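Local coordinates for protein heme oxygenase (PDB 5KZL) that binds haem and, as a haem oxygenase, opens its porphyrin ring to biliverdin with release of iron and carbon monoxide, at residues Val54-Glu59 against Tyr80-Leu85; Leu89-Gly94 against Leu151-Gly156. The protein carries 1 engineered substitution. All blocks are in the same frame, centred on the assembly; numbering follows the deposited sequence.

In the fold
Both contacts use helix 82-93, one at its start and one at its end, and their centres are about 18 Å apart. The centre of interaction 1 is about 9 Å from the centre of the chain, and the contact is partly buried. It joins the start of the helix to helix 41-64. Its chemistry is mixed: a buried carboxylate accepts hydrogen bonds from two backbone N-H groups, and aliphatic carbons lie on aromatic rings. The centre of interaction 2 is about 20 Å from the chain centre, at the surface. There the end of the helix meets the loop that follows helix 125-151. It is smaller and purely apolar, with no hydrogen bond between its segments.

Interaction 1: residues Val54-Glu59 against Tyr80-Leu85; sequences VYESME and YRKNAL
Glu-59 makes the tight part of this contact. Its CG is anti to the carbonyl carbon (chi1 -64°), and beyond CG the chain is extended, running from helix 41-64 to the start of helix 82-93. Both carboxylate oxygens use their syn lone pairs. Arg-81 N donates to Glu-59 OE2 over 2.8 Å, nearly straight at 170°. Lys-82 N donates to Glu-59 OE1 over 3.0 Å. Tyr-133 OH adds a hydrogen bond to OE2, so three hydrogen bonds hold this buried carboxylate, two of them on OE2. The nearby helix start would probably favour its charged form. Glu-59 CG lies over one face of the Tyr-80 ring, 3.9 Å from its centroid, a CH-pi contact. The carboxylate is nearly parallel to that ring.

Haem oxygenases have an all-helical fold, and here helix 41-64 packs by Tyr-55 against Arg-81 and Leu-85, at and just before the start of helix 82-93. The side chain of Tyr-55 is about 8 Å from the bound haem. Arg-81 CB sits over one face of the Tyr-55 ring, and Arg-81 CG is 3.5 Å from Tyr-55 CE1. Leu-85 CD1 comes obliquely to Tyr-55 CD2, also at 3.5 Å. Tyr-55 OH is hydrogen-bonded to Asp-136 and Arg-132, and Tyr-80 OH to Glu-63 OE2. The Arg-81 chain bends at chi2 and chi3 and leads its guanidinium away, where NH2 binds the carbonyl oxygens of Phe-161 and Glu-163 and the group makes a cation-pi contact with Phe-164.

The side formed by Glu-56 and Lys-82 is looser. Both residues are partly exposed. Lys-82 CD only brushes Glu-56 CA, at 4.1 Å. The charged ends are too far apart for a direct salt bridge. One water bridges them, accepting from Lys-82 NZ and donating to Glu-56 OE2 at 2.7 Å.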
# COMPACT_ATOMS: atom_id res chain seq x y z
N VAL A 54 4.05 6.92 -3.83
CA VAL A 54 3.21 5.82 -4.33
C VAL A 54 1.74 6.08 -4.01
O VAL A 54 0.90 6.06 -4.91
CB VAL A 54 3.72 4.47 -3.75
CG1 VAL A 54 2.70 3.35 -3.96
CG2 VAL A 54 5.08 4.10 -4.34
N TYR A 55 1.43 6.32 -2.72
CA TYR A 55 0.05 6.57 -2.31
C TYR A 55 -0.50 7.87 -2.87
O TYR A 55 -1.67 7.90 -3.19
CB TYR A 55 -0.09 6.49 -0.79
CG TYR A 55 -0.01 5.08 -0.25
CD1 TYR A 55 -1.16 4.30 -0.13
CD2 TYR A 55 1.20 4.53 0.15
CE1 TYR A 55 -1.10 3.01 0.39
CE2 TYR A 55 1.27 3.24 0.69
CZ TYR A 55 0.11 2.48 0.80
OH TYR A 55 0.16 1.22 1.32
N GLU A 56 0.31 8.93 -3.00
CA GLU A 56 -0.14 10.19 -3.60
C GLU A 56 -0.66 9.91 -5.01
O GLU A 56 -1.76 10.36 -5.35
CB GLU A 56 1.00 11.22 -3.65
CG GLU A 56 0.70 12.45 -4.49
CD GLU A 56 1.85 13.43 -4.56
OE1 GLU A 56 2.95 13.04 -5.02
OE2 GLU A 56 1.65 14.60 -4.16
N SER A 57 0.11 9.16 -5.82
CA SER A 57 -0.27 8.79 -7.19
C SER A 57 -1.48 7.85 -7.20
O SER A 57 -2.45 8.12 -7.92
CB SER A 57 0.90 8.12 -7.91
OG SER A 57 0.51 7.87 -9.25
N MET A 58 -1.44 6.76 -6.39
CA MET A 58 -2.56 5.83 -6.34
C MET A 58 -3.86 6.55 -5.98
O MET A 58 -4.87 6.30 -6.65
CB MET A 58 -2.24 4.65 -5.41
CG MET A 58 -3.35 3.63 -5.35
SD MET A 58 -2.87 2.09 -4.57
CE MET A 58 -2.57 2.62 -2.95
N GLU A 59 -3.84 7.48 -4.99
CA GLU A 59 -5.02 8.23 -4.55
C GLU A 59 -5.45 9.25 -5.59
O GLU A 59 -6.65 9.42 -5.79
CB GLU A 59 -4.82 8.81 -3.15
CG GLU A 59 -4.68 7.62 -2.20
CD GLU A 59 -4.01 7.67 -0.84
OE1 GLU A 59 -3.79 8.77 -0.30
OE2 GLU A 59 -3.79 6.57 -0.27
N TYR A 80 -7.23 5.76 2.42
CA TYR A 80 -6.18 6.69 1.92
C TYR A 80 -5.10 6.94 2.96
O TYR A 80 -5.39 7.11 4.16
CB TYR A 80 -6.76 7.99 1.36
CG TYR A 80 -7.62 7.86 0.12
CD1 TYR A 80 -7.76 6.63 -0.55
CD2 TYR A 80 -8.27 8.97 -0.41
CE1 TYR A 80 -8.55 6.52 -1.69
CE2 TYR A 80 -9.06 8.86 -1.56
CZ TYR A 80 -9.22 7.64 -2.18
OH TYR A 80 -9.97 7.57 -3.32
N ARG A 81 -3.84 6.91 2.48
CA ARG A 81 -2.62 6.98 3.31
C ARG A 81 -1.77 8.21 3.11
O ARG A 81 -0.91 8.45 3.96
CB ARG A 81 -1.75 5.70 3.07
CG ARG A 81 -2.43 4.33 3.32
CD ARG A 81 -2.73 4.05 4.79
NE ARG A 81 -3.93 4.75 5.27
CZ ARG A 81 -4.15 5.07 6.54
NH1 ARG A 81 -5.27 5.70 6.88
NH2 ARG A 81 -3.28 4.74 7.48
N LYS A 82 -1.95 8.97 2.00
CA LYS A 82 -1.10 10.13 1.69
C LYS A 82 -0.93 11.09 2.88
O LYS A 82 0.21 11.45 3.21
CB LYS A 82 -1.62 10.88 0.44
CG LYS A 82 -0.89 12.16 0.06
CD LYS A 82 -1.71 12.93 -0.95
CE LYS A 82 -1.64 14.41 -0.70
NZ LYS A 82 -2.55 15.16 -1.61
N ASN A 83 -2.04 11.46 3.54
CA ASN A 83 -1.99 12.40 4.67
C ASN A 83 -1.35 11.79 5.92
O ASN A 83 -0.63 12.49 6.63
CB ASN A 83 -3.36 12.99 4.97
CG ASN A 83 -3.84 13.93 3.89
OD1 ASN A 83 -3.08 14.62 3.21
ND2 ASN A 83 -5.14 14.01 3.73
N ALA A 84 -1.58 10.50 6.16
CA ALA A 84 -0.97 9.77 7.29
C ALA A 84 0.55 9.76 7.08
O ALA A 84 1.30 10.05 8.03
CB ALA A 84 -1.50 8.35 7.36
N LEU A 85 1.01 9.48 5.83
CA LEU A 85 2.42 9.48 5.45
C LEU A 85 3.08 10.84 5.66
O LEU A 85 4.16 10.90 6.26
CB LEU A 85 2.61 8.94 4.02
CG LEU A 85 2.44 7.42 3.96
CD1 LEU A 85 2.14 6.94 2.58
CD2 LEU A 85 3.66 6.69 4.53
O HOH W 1 -0.67 15.86 -3.60

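Interaction 2: residues Leu89-Gly94 against Leu151-Gly156; sequences LQFFYG and LNLPEG
Phe-91 projects from the last turn of helix 82-93 toward the loop 151-156. Its CB starts in that direction, and CG is anti to the backbone N (chi1 170°). From CG the ring divides into two branches. On one branch, CD2 stands over the centre of the Phe-92 ring, 3.7 Å above its plane. The edge of one phenyl thus rests on the face of the next, which probably limits the rotation of both rings. Further out on the same branch, CE2 of Phe-91 meets Leu-153 CD2 at 3.7 Å. On the other branch, Phe-91 CE1 faces CG and CD of Pro-154, each at 4.1 Å. The tip of the ring comes closest: Phe-91 CZ is 3.6 Å from Pro-154 CD, and the two side chains meet tip to tip.

In this all-helical haem oxygenase fold, the contact joins the end of one helix to the irregular chain between helices 125-151 and 170-183. Gly-94 turns out of helix 82-93 with a positive phi of 87°. Gln-90 reaches forward to the helix end, and its NE2 donates to Gly-94 O over 2.8 Å, on a carbonyl lone pair. This bond ties the helix end within its own segment.

Phe-92 is the buried member of the pair. Its CE1 lies 3.9 Å from Leu-151 CD1 and equally far from Leu-153 CD2. Both leucines cross it at about a right angle. Leu-153 CD2 therefore fits against both phenyl rings. Tyr-44 of helix 41-64 packs on Phe-92 and also touches Leu-151. Outward from Phe-92, Phe-91 is partly exposed and Pro-154 lies at the surface.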
# COMPACT_ATOMS: atom_id res chain seq x y z
N LEU A 89 6.13 11.67 8.11
CA LEU A 89 7.31 12.34 7.55
C LEU A 89 7.67 13.61 8.33
O LEU A 89 8.83 13.85 8.62
CB LEU A 89 7.16 12.60 6.06
CG LEU A 89 7.31 11.36 5.18
CD1 LEU A 89 6.68 11.58 3.84
CD2 LEU A 89 8.80 10.98 5.04
N GLN A 90 6.65 14.40 8.73
CA GLN A 90 6.90 15.57 9.55
C GLN A 90 7.50 15.14 10.92
O GLN A 90 8.39 15.82 11.42
CB GLN A 90 5.60 16.38 9.74
CG GLN A 90 5.77 17.75 10.46
CD GLN A 90 5.94 17.63 11.97
OE1 GLN A 90 5.22 16.88 12.65
NE2 GLN A 90 6.92 18.34 12.53
N PHE A 91 7.01 14.03 11.52
CA PHE A 91 7.56 13.58 12.81
C PHE A 91 9.07 13.26 12.68
O PHE A 91 9.87 13.67 13.52
CB PHE A 91 6.79 12.38 13.40
CG PHE A 91 7.50 11.78 14.60
CD1 PHE A 91 7.43 12.40 15.85
CD2 PHE A 91 8.32 10.67 14.46
CE1 PHE A 91 8.13 11.87 16.95
CE2 PHE A 91 9.04 10.16 15.55
CZ PHE A 91 8.94 10.77 16.78
N PHE A 92 9.43 12.49 11.64
CA PHE A 92 10.83 12.09 11.45
C PHE A 92 11.76 13.23 10.98
O PHE A 92 12.91 13.30 11.42
CB PHE A 92 10.93 10.87 10.51
CG PHE A 92 10.40 9.64 11.20
CD1 PHE A 92 11.12 9.03 12.22
CD2 PHE A 92 9.13 9.15 10.89
CE1 PHE A 92 10.59 7.93 12.91
CE2 PHE A 92 8.61 8.05 11.58
CZ PHE A 92 9.34 7.45 12.58
N TYR A 93 11.28 14.09 10.07
CA TYR A 93 12.12 15.14 9.51
C TYR A 93 12.04 16.52 10.17
O TYR A 93 12.92 17.35 9.91
CB TYR A 93 11.83 15.28 8.02
CG TYR A 93 12.43 14.18 7.19
CD1 TYR A 93 13.78 14.19 6.83
CD2 TYR A 93 11.65 13.13 6.71
CE1 TYR A 93 14.34 13.19 6.05
CE2 TYR A 93 12.19 12.12 5.91
CZ TYR A 93 13.54 12.15 5.59
OH TYR A 93 14.11 11.16 4.82
N GLY A 94 10.98 16.77 10.94
CA GLY A 94 10.71 18.06 11.55
C GLY A 94 9.94 18.90 10.54
O GLY A 94 8.85 19.39 10.82
N LEU A 151 12.05 1.75 16.89
CA LEU A 151 12.55 3.13 16.92
C LEU A 151 12.41 3.83 18.27
O LEU A 151 12.80 5.00 18.41
CB LEU A 151 11.88 3.94 15.79
CG LEU A 151 12.24 3.52 14.35
CD1 LEU A 151 11.30 4.13 13.36
CD2 LEU A 151 13.69 3.84 14.02
N ASN A 152 11.90 3.10 19.29
CA ASN A 152 11.60 3.60 20.63
C ASN A 152 10.79 4.89 20.51
O ASN A 152 11.15 5.93 21.08
CB ASN A 152 12.89 3.77 21.48
CG ASN A 152 12.60 3.89 22.95
OD1 ASN A 152 11.46 3.77 23.40
ND2 ASN A 152 13.62 4.19 23.73
N LEU A 153 9.71 4.83 19.71
CA LEU A 153 8.89 6.00 19.43
C LEU A 153 8.08 6.49 20.61
O LEU A 153 7.58 5.67 21.38
CB LEU A 153 7.94 5.72 18.25
CG LEU A 153 8.56 5.45 16.88
CD1 LEU A 153 7.48 5.16 15.85
CD2 LEU A 153 9.42 6.63 16.41
N PRO A 154 7.83 7.83 20.72
CA PRO A 154 6.91 8.31 21.76
C PRO A 154 5.50 7.77 21.50
O PRO A 154 5.16 7.44 20.35
CB PRO A 154 6.91 9.84 21.59
CG PRO A 154 7.99 10.15 20.62
CD PRO A 154 8.30 8.92 19.84
N GLU A 155 4.69 7.68 22.55
CA GLU A 155 3.30 7.22 22.50
C GLU A 155 2.50 8.02 21.47
O GLU A 155 2.49 9.24 21.52
CB GLU A 155 2.67 7.36 23.91
CG GLU A 155 1.30 6.73 24.04
CD GLU A 155 1.22 5.24 23.78
OE1 GLU A 155 2.01 4.48 24.39
OE2 GLU A 155 0.36 4.83 22.97
N GLY A 156 1.91 7.30 20.52
CA GLY A 156 1.07 7.87 19.46
C GLY A 156 1.74 8.71 18.39
O GLY A 156 1.05 9.37 17.61